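Local coordinates for protein putative glycosyl hydrolase (Parabacteroides distasonis, PDB 4QHZ) that binds a magnesium ion and probably acts as a glycoside-cleaving hydrolase of the 3-keto-disaccharide hydrolase family, at residues Val105-Ser119 / Gln130-Gln144. Residues are numbered along the deposited sequence; the frame is centred on the assembly and turned at random.
Sequences VPTNITGESQSRGNS and QVLDCYNNPTYVNGQ. With MG (magnesium ion), chain I.
The Gln114 amide lies stacked over one face of the Tyr140 ring, the two planes 20° apart, with NE2 offset toward the rim; the Tyr140 hydroxyl itself bonds to Tyr149. At the other end of the contact the Arg116 guanidinium has Ile109 CG1 over one face, Gly111 at its edge and Asp133 OD2 near its plane. These groups join two loops of a concanavalin-type fold, one following strand 97-104 and the other strand 127-131, beside a magnesium site. A bent chain (chi2 -71°) turns the Gln114 amide inward, where both N-H groups are used: NE2 gives one nearly straight bond to Thr139 OG1 at 2.9 Å and another to Gly143 O. Gln130 NE2 reaches that same carbonyl from the opposite face of its plane. Arg116, extended from CG to NE, forms a salt bridge from NE to Asp133 OD2 at 2.8 Å, meeting the oxygen from above the carboxylate plane, while NH1 holds Gly111 O in the guanidinium plane. Water 1 also ties NH2 to OD2. Between these grips, the Asn137 amide pairs with the backbone of Ser113: OD1 accepts from Ser113 N at 2.8 Å on a lone pair, and ND2 donates in its own plane to Ser113 O at 3.1 Å. ND2 also bonds Asp133 O, and a flipped amide would set donor against Ser113 N and acceptor against two carbonyls, which fixes its orientation. An alanine here would remove all three bonds and is likely to leave Asp133 O and the Ser113 backbone without these partners. Where strands 119-123 and 127-131 pair antiparallel, Asn118 OD1, Ser119 O, Gln130 OE1, water 2, Glu128 and Gln227 bind the ion; Asn118 ND2 donates to Gln114 O at 3.0 Å, steadying the amide whose OD1 sits 2.1 Å from the magnesium.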
loop_
_atom_site.group_PDB
_atom_site.type_symbol
_atom_site.label_atom_id
_atom_site.label_comp_id
_atom_site.label_asym_id
_atom_site.label_seq_id
_atom_site.Cartn_x
_atom_site.Cartn_y
_atom_site.Cartn_z
ATOM N N VAL C 105 29.519 5.353 -18.426
ATOM C CA VAL C 105 30.297 6.567 -18.235
ATOM C C VAL C 105 31.612 6.366 -18.981
ATOM O O VAL C 105 32.275 5.350 -18.790
ATOM C CB VAL C 105 30.558 6.844 -16.747
ATOM C CG1 VAL C 105 31.320 8.153 -16.564
ATOM C CG2 VAL C 105 29.245 6.881 -15.975
ATOM N N PRO C 106 31.992 7.317 -19.853
ATOM C CA PRO C 106 33.205 7.102 -20.651
ATOM C C PRO C 106 34.464 7.132 -19.780
ATOM O O PRO C 106 34.480 7.801 -18.747
ATOM C CB PRO C 106 33.183 8.261 -21.651
ATOM C CG PRO C 106 32.411 9.338 -20.963
ATOM C CD PRO C 106 31.398 8.645 -20.088
ATOM N N THR C 107 35.502 6.414 -20.198
ATOM C CA THR C 107 36.721 6.285 -19.393
ATOM C C THR C 107 37.433 7.624 -19.200
ATOM O O THR C 107 38.171 7.787 -18.232
ATOM C CB THR C 107 37.716 5.281 -20.011
ATOM O OG1 THR C 107 37.990 5.642 -21.365
ATOM C CG2 THR C 107 37.148 3.874 -19.980
ATOM N N ASN C 108 37.217 8.571 -20.115
ATOM C CA ASN C 108 37.826 9.899 -20.020
ATOM C C ASN C 108 36.917 10.950 -19.351
ATOM O O ASN C 108 37.126 12.154 -19.509
ATOM C CB ASN C 108 38.279 10.367 -21.412
ATOM C CG ASN C 108 37.119 10.696 -22.333
ATOM O OD1 ASN C 108 35.967 10.369 -22.053
ATOM N ND2 ASN C 108 37.419 11.369 -23.430
ATOM N N ILE C 109 35.920 10.486 -18.598
ATOM C CA ILE C 109 35.002 11.362 -17.870
ATOM C C ILE C 109 35.732 12.366 -16.978
ATOM O O ILE C 109 36.768 12.060 -16.386
ATOM C CB ILE C 109 34.001 10.532 -17.007
ATOM C CG1 ILE C 109 32.904 11.418 -16.402
ATOM C CG2 ILE C 109 34.722 9.758 -15.909
ATOM C CD1 ILE C 109 31.960 12.013 -17.428
ATOM N N THR C 110 35.186 13.571 -16.903
ATOM C CA THR C 110 35.644 14.584 -15.963
ATOM C C THR C 110 34.431 15.209 -15.293
ATOM O O THR C 110 33.297 15.013 -15.740
ATOM C CB THR C 110 36.459 15.691 -16.654
ATOM O OG1 THR C 110 35.663 16.307 -17.675
ATOM C CG2 THR C 110 37.726 15.120 -17.276
ATOM N N GLY C 111 34.680 15.978 -14.236
ATOM C CA GLY C 111 33.620 16.707 -13.545
ATOM C C GLY C 111 33.370 16.206 -12.139
ATOM O O GLY C 111 33.863 15.149 -11.744
ATOM N N GLU C 112 32.583 16.972 -11.391
ATOM C CA GLU C 112 32.287 16.658 -10.003
ATOM C C GLU C 112 30.807 16.791 -9.711
ATOM O O GLU C 112 30.092 17.521 -10.391
ATOM C CB GLU C 112 33.048 17.600 -9.075
ATOM C CG GLU C 112 34.549 17.399 -9.052
ATOM C CD GLU C 112 35.237 18.429 -8.175
ATOM O OE1 GLU C 112 35.314 19.603 -8.593
ATOM O OE2 GLU C 112 35.692 18.067 -7.067
ATOM N N SER C 113 30.375 16.088 -8.668
ATOM C CA SER C 113 29.013 16.158 -8.166
ATOM C C SER C 113 28.010 15.955 -9.302
ATOM O O SER C 113 28.128 14.983 -10.051
ATOM C CB SER C 113 28.796 17.481 -7.408
ATOM O OG SER C 113 27.559 17.469 -6.703
ATOM N N GLN C 114 27.045 16.860 -9.447
ATOM C CA GLN C 114 26.004 16.734 -10.470
ATOM C C GLN C 114 26.494 16.997 -11.898
ATOM O O GLN C 114 25.734 16.784 -12.846
ATOM C CB GLN C 114 24.838 17.684 -10.168
ATOM C CG GLN C 114 24.132 17.401 -8.851
ATOM C CD GLN C 114 23.301 16.121 -8.886
ATOM O OE1 GLN C 114 22.447 15.949 -9.755
ATOM N NE2 GLN C 114 23.536 15.230 -7.928
ATOM N N SER C 115 27.746 17.430 -12.061
ATOM C CA SER C 115 28.281 17.744 -13.386
ATOM C C SER C 115 29.244 16.674 -13.905
ATOM O O SER C 115 30.201 16.988 -14.605
ATOM C CB SER C 115 28.976 19.109 -13.344
ATOM O OG SER C 115 28.053 20.115 -12.988
ATOM N N ARG C 116 28.980 15.413 -13.573
ATOM C CA ARG C 116 29.844 14.315 -13.970
ATOM C C ARG C 116 29.019 13.130 -14.470
ATOM O O ARG C 116 28.622 12.267 -13.690
ATOM C CB ARG C 116 30.731 13.883 -12.796
ATOM C CG ARG C 116 31.850 12.921 -13.174
ATOM C CD ARG C 116 32.383 12.218 -11.934
ATOM N NE ARG C 116 33.414 11.223 -12.222
ATOM C CZ ARG C 116 34.706 11.480 -12.412
ATOM N NH1 ARG C 116 35.171 12.721 -12.384
ATOM N NH2 ARG C 116 35.543 10.480 -12.643
ATOM N N GLY C 117 28.776 13.094 -15.776
ATOM C CA GLY C 117 28.006 12.014 -16.373
ATOM C C GLY C 117 26.532 12.046 -16.004
ATOM O O GLY C 117 25.912 10.997 -15.815
ATOM N N ASN C 118 25.970 13.250 -15.913
ATOM C CA ASN C 118 24.565 13.428 -15.547
ATOM C C ASN C 118 23.646 13.201 -16.738
ATOM O O ASN C 118 23.767 13.873 -17.763
ATOM C CB ASN C 118 24.332 14.831 -14.969
ATOM C CG ASN C 118 22.994 14.974 -14.242
ATOM O OD1 ASN C 118 22.016 14.271 -14.526
ATOM N ND2 ASN C 118 22.948 15.897 -13.295
ATOM N N SER C 119 22.748 12.230 -16.598
ATOM C CA SER C 119 21.606 12.084 -17.484
ATOM C C SER C 119 20.429 11.702 -16.604
ATOM O O SER C 119 20.411 12.035 -15.420
ATOM C CB SER C 119 21.874 11.042 -18.572
ATOM O OG SER C 119 20.782 10.954 -19.481
ATOM N N GLN C 130 17.569 9.245 -11.564
ATOM C CA GLN C 130 18.842 9.904 -11.829
ATOM C C GLN C 130 19.873 8.950 -12.427
ATOM O O GLN C 130 19.988 7.797 -12.012
ATOM C CB GLN C 130 19.397 10.531 -10.545
ATOM C CG GLN C 130 20.772 11.184 -10.664
ATOM C CD GLN C 130 20.767 12.477 -11.476
ATOM O OE1 GLN C 130 20.354 12.496 -12.639
ATOM N NE2 GLN C 130 21.231 13.568 -10.862
ATOM N N VAL C 131 20.592 9.455 -13.423
ATOM C CA VAL C 131 21.777 8.814 -13.950
ATOM C C VAL C 131 22.953 9.761 -13.724
ATOM O O VAL C 131 22.872 10.950 -14.031
ATOM C CB VAL C 131 21.615 8.486 -15.445
ATOM C CG1 VAL C 131 22.956 8.117 -16.078
ATOM C CG2 VAL C 131 20.602 7.366 -15.616
ATOM N N LEU C 132 24.035 9.232 -13.157
ATOM C CA LEU C 132 25.188 10.042 -12.772
ATOM C C LEU C 132 26.378 9.138 -12.497
ATOM O O LEU C 132 26.206 7.996 -12.056
ATOM C CB LEU C 132 24.862 10.861 -11.525
ATOM C CG LEU C 132 25.820 11.967 -11.095
ATOM C CD1 LEU C 132 25.905 13.072 -12.141
ATOM C CD2 LEU C 132 25.371 12.538 -9.760
ATOM N N ASP C 133 27.586 9.632 -12.762
ATOM C CA ASP C 133 28.774 8.895 -12.362
ATOM C C ASP C 133 29.058 9.134 -10.886
ATOM O O ASP C 133 29.665 10.141 -10.520
ATOM C CB ASP C 133 30.007 9.275 -13.181
ATOM C CG ASP C 133 31.214 8.421 -12.819
ATOM O OD1 ASP C 133 31.024 7.362 -12.190
ATOM O OD2 ASP C 133 32.353 8.804 -13.157
ATOM N N CYS C 134 28.641 8.191 -10.046
ATOM C CA CYS C 134 28.916 8.276 -8.618
ATOM C C CYS C 134 29.991 7.266 -8.180
ATOM O O CYS C 134 30.066 6.887 -7.003
ATOM C CB CYS C 134 27.613 8.100 -7.838
ATOM S SG CYS C 134 26.574 9.568 -7.940
ATOM N N TYR C 135 30.829 6.850 -9.132
ATOM C CA TYR C 135 31.999 6.052 -8.812
ATOM C C TYR C 135 33.095 6.993 -8.325
ATOM O O TYR C 135 33.697 7.723 -9.118
ATOM C CB TYR C 135 32.459 5.236 -10.021
ATOM C CG TYR C 135 33.486 4.174 -9.689
ATOM C CD1 TYR C 135 33.098 2.921 -9.223
ATOM C CD2 TYR C 135 34.851 4.423 -9.836
ATOM C CE1 TYR C 135 34.036 1.946 -8.915
ATOM C CE2 TYR C 135 35.795 3.457 -9.527
ATOM C CZ TYR C 135 35.381 2.220 -9.073
ATOM O OH TYR C 135 36.315 1.260 -8.767
ATOM N N ASN C 136 33.336 6.986 -7.014
ATOM C CA ASN C 136 34.267 7.922 -6.373
ATOM C C ASN C 136 33.957 9.383 -6.726
ATOM O O ASN C 136 34.849 10.159 -7.062
ATOM C CB ASN C 136 35.724 7.572 -6.717
ATOM C CG ASN C 136 36.146 6.223 -6.163
ATOM O OD1 ASN C 136 35.816 5.877 -5.028
ATOM N ND2 ASN C 136 36.871 5.453 -6.961
ATOM N N ASN C 137 32.679 9.741 -6.652
ATOM C CA ASN C 137 32.244 11.114 -6.879
ATOM C C ASN C 137 31.088 11.439 -5.943
ATOM O O ASN C 137 29.933 11.118 -6.244
ATOM C CB ASN C 137 31.839 11.311 -8.336
ATOM C CG ASN C 137 31.204 12.671 -8.593
ATOM O OD1 ASN C 137 31.735 13.711 -8.188
ATOM N ND2 ASN C 137 30.061 12.672 -9.281
ATOM N N PRO C 138 31.390 12.053 -4.793
ATOM C CA PRO C 138 30.299 12.405 -3.881
ATOM C C PRO C 138 29.399 13.522 -4.434
ATOM O O PRO C 138 29.836 14.343 -5.240
ATOM C CB PRO C 138 31.022 12.866 -2.611
ATOM C CG PRO C 138 32.398 13.220 -3.040
ATOM C CD PRO C 138 32.715 12.409 -4.256
ATOM N N THR C 139 28.139 13.507 -4.014
ATOM C CA THR C 139 27.181 14.544 -4.362
ATOM C C THR C 139 26.077 14.520 -3.307
ATOM O O THR C 139 26.166 13.762 -2.336
ATOM C CB THR C 139 26.606 14.337 -5.783
ATOM O OG1 THR C 139 25.828 15.477 -6.173
ATOM C CG2 THR C 139 25.733 13.066 -5.855
ATOM N N TYR C 140 25.047 15.341 -3.471
ATOM C CA TYR C 140 23.930 15.291 -2.515
ATOM C C TYR C 140 23.189 13.970 -2.709
ATOM O O TYR C 140 22.889 13.572 -3.844
ATOM C CB TYR C 140 22.996 16.511 -2.600
ATOM C CG TYR C 140 22.574 17.010 -3.968
ATOM C CD1 TYR C 140 23.302 17.993 -4.624
ATOM C CD2 TYR C 140 21.397 16.560 -4.564
ATOM C CE1 TYR C 140 22.906 18.480 -5.864
ATOM C CE2 TYR C 140 20.991 17.043 -5.800
ATOM C CZ TYR C 140 21.742 18.005 -6.441
ATOM O OH TYR C 140 21.343 18.498 -7.654
ATOM N N VAL C 141 22.923 13.292 -1.595
ATOM C CA VAL C 141 22.529 11.880 -1.632
ATOM C C VAL C 141 21.130 11.677 -2.200
ATOM O O VAL C 141 20.860 10.652 -2.819
ATOM C CB VAL C 141 22.637 11.198 -0.240
ATOM C CG1 VAL C 141 24.083 11.199 0.228
ATOM C CG2 VAL C 141 21.728 11.858 0.799
ATOM N N ASN C 142 20.248 12.654 -1.999
ATOM C CA ASN C 142 18.899 12.578 -2.565
ATOM C C ASN C 142 18.875 12.878 -4.065
ATOM O O ASN C 142 17.823 12.814 -4.687
ATOM C CB ASN C 142 17.911 13.489 -1.799
ATOM C CG ASN C 142 18.281 14.954 -1.856
ATOM O OD1 ASN C 142 19.467 15.321 -1.838
ATOM N ND2 ASN C 142 17.273 15.809 -1.939
ATOM N N GLY C 143 20.032 13.206 -4.645
ATOM C CA GLY C 143 20.150 13.400 -6.089
ATOM C C GLY C 143 21.255 12.587 -6.744
ATOM O O GLY C 143 21.661 12.890 -7.869
ATOM N N GLN C 144 21.744 11.553 -6.062
ATOM C CA GLN C 144 22.791 10.721 -6.631
ATOM C C GLN C 144 22.181 9.611 -7.498
ATOM O O GLN C 144 20.967 9.544 -7.672
ATOM C CB GLN C 144 23.715 10.168 -5.531
ATOM C CG GLN C 144 23.211 8.964 -4.751
ATOM C CD GLN C 144 24.187 8.563 -3.662
ATOM O OE1 GLN C 144 24.511 9.362 -2.786
ATOM N NE2 GLN C 144 24.676 7.331 -3.723
HETATM MG MG MG I . 20.012 13.874 -14.247
HETATM O O HOH W 1 34.325 7.796 -11.711
HETATM O O HOH W 2 19.386 15.270 -13.022
#